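Local coordinates for RND efflux system, outer membrane lipoprotein, NodT family (Burkholderia mallei, PDB 6U94) that probably serves as the outer-membrane channel component of a tripartite efflux pump, at residues L72-A75 against T76-D80. Sequence-based numbering, arbitrary orientation.
Sequences LRVA and TLDID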
loop_
_atom_site.group_PDB
_atom_site.type_symbol
_atom_site.label_atom_id
_atom_site.label_comp_id
_atom_site.label_asym_id
_atom_site.label_seq_id
_atom_site.Cartn_x
_atom_site.Cartn_y
_atom_site.Cartn_z
ATOM N N LEU A 72 -9.446 -6.986 20.778
ATOM C CA LEU A 72 -8.483 -7.109 19.689
ATOM C C LEU A 72 -8.710 -8.370 18.869
ATOM O O LEU A 72 -8.419 -8.387 17.667
ATOM C CB LEU A 72 -7.055 -7.079 20.232
ATOM C CG LEU A 72 -6.589 -5.712 20.729
ATOM C CD1 LEU A 72 -5.079 -5.689 20.875
ATOM C CD2 LEU A 72 -7.063 -4.598 19.804
ATOM N N ARG A 73 -9.232 -9.431 19.490
ATOM C CA ARG A 73 -9.538 -10.637 18.726
ATOM C C ARG A 73 -10.613 -10.364 17.681
ATOM O O ARG A 73 -10.521 -10.842 16.544
ATOM C CB ARG A 73 -9.972 -11.764 19.662
ATOM C CG ARG A 73 -10.047 -13.124 18.986
ATOM C CD ARG A 73 -10.493 -14.217 19.954
ATOM N NE ARG A 73 -11.837 -13.976 20.472
ATOM C CZ ARG A 73 -12.953 -14.180 19.776
ATOM N NH1 ARG A 73 -12.891 -14.624 18.525
ATOM N NH2 ARG A 73 -14.133 -13.933 20.328
ATOM N N VAL A 74 -11.635 -9.587 18.044
ATOM C CA VAL A 74 -12.675 -9.231 17.085
ATOM C C VAL A 74 -12.133 -8.253 16.048
ATOM O O VAL A 74 -12.460 -8.346 14.858
ATOM C CB VAL A 74 -13.906 -8.669 17.820
ATOM C CG1 VAL A 74 -14.844 -7.966 16.850
ATOM C CG2 VAL A 74 -14.640 -9.788 18.545
ATOM N N ALA A 75 -11.295 -7.305 16.479
ATOM C CA ALA A 75 -10.668 -6.390 15.533
ATOM C C ALA A 75 -9.864 -7.153 14.489
ATOM O O ALA A 75 -9.899 -6.818 13.299
ATOM C CB ALA A 75 -9.777 -5.393 16.273
ATOM N N THR A 76 -9.144 -8.194 14.919
ATOM C CA THR A 76 -8.438 -9.057 13.977
ATOM C C THR A 76 -9.406 -9.712 12.995
ATOM O O THR A 76 -9.110 -9.820 11.798
ATOM C CB THR A 76 -7.637 -10.110 14.745
ATOM O OG1 THR A 76 -6.448 -9.510 15.277
ATOM C CG2 THR A 76 -7.255 -11.282 13.846
ATOM N N LEU A 77 -10.578 -10.136 13.479
ATOM C CA LEU A 77 -11.574 -10.732 12.591
ATOM C C LEU A 77 -12.183 -9.699 11.648
ATOM O O LEU A 77 -12.579 -10.042 10.529
ATOM C CB LEU A 77 -12.675 -11.406 13.411
ATOM C CG LEU A 77 -12.325 -12.667 14.206
ATOM C CD1 LEU A 77 -13.501 -13.059 15.081
ATOM C CD2 LEU A 77 -11.941 -13.812 13.277
ATOM N N ASP A 78 -12.279 -8.440 12.082
ATOM C CA ASP A 78 -12.856 -7.403 11.232
ATOM C C ASP A 78 -11.897 -7.005 10.117
ATOM O O ASP A 78 -12.317 -6.800 8.972
ATOM C CB ASP A 78 -13.237 -6.185 12.073
ATOM C CG ASP A 78 -14.422 -6.451 12.984
ATOM O OD1 ASP A 78 -15.038 -7.533 12.868
ATOM O OD2 ASP A 78 -14.741 -5.576 13.816
ATOM N N ILE A 79 -10.608 -6.883 10.439
ATOM C CA ILE A 79 -9.606 -6.593 9.421
ATOM C C ILE A 79 -9.557 -7.716 8.395
ATOM O O ILE A 79 -9.411 -7.475 7.191
ATOM C CB ILE A 79 -8.235 -6.364 10.085
ATOM C CG1 ILE A 79 -8.289 -5.138 10.998
ATOM C CG2 ILE A 79 -7.147 -6.209 9.038
ATOM C CD1 ILE A 79 -7.149 -5.067 11.992
ATOM N N ASP A 80 -9.689 -8.961 8.855
ATOM C CA ASP A 80 -9.700 -10.093 7.937
ATOM C C ASP A 80 -10.911 -10.041 7.015
ATOM O O ASP A 80 -10.793 -10.289 5.809
ATOM C CB ASP A 80 -9.683 -11.402 8.726
ATOM C CG ASP A 80 -8.634 -12.370 8.225
ATOM O OD1 ASP A 80 -7.487 -12.313 8.721
ATOM O OD2 ASP A 80 -8.957 -13.189 7.339
#
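Asp-78 folds back over the carbonyl of Val-74 in the first turns of helix 72-86, an alpha-helix in the helical bundle of this outer membrane factor protein. Its CB lies 3.6 Å from Val-74 O. With CG anti to the carbonyl carbon (chi1 -70°), the side chain stays beside its own backbone N and leans toward the start of the helix, which brings CG to 3.3 Å from Val-74 O. OD1 lies 3.4 Å from Val-74 O, where both atoms are acceptors and no hydrogen bond forms. The Asp-78 and Val-74 side chains cross obliquely, OD2 reaching Val-74 CG1 at 3.9 Å. OD2 also forms a salt bridge with Arg-70, so the acid is tied to the residues just before the helix, while Val-74 N donates to Asp-71 OD2. The Arg-70 charge probably offsets the closeness of the carboxylate to Val-74 O.

In the backbone, Asp-78 N donates to Val-74 O at 2.8 Å, one link in the regular i to i+4 ladder that joins Leu-72 through Ala-75 to Thr-76 through Ile-79. One residue back toward the helix start, Arg-73 and Leu-77 run side by side in the same direction, and the guanidinium NH1 meets Leu-77 CD1 obliquely at 3.8 Å; Arg-73 also touches helix 146-152. On the buried side, Thr-76 and Ile-79 pack against Phe-138 of helix 132-142 and against helix 156-203. There Leu-72 O accepts Thr-76 N at 2.8 Å and, more weakly, Thr-76 OG1 at 3.3 Å.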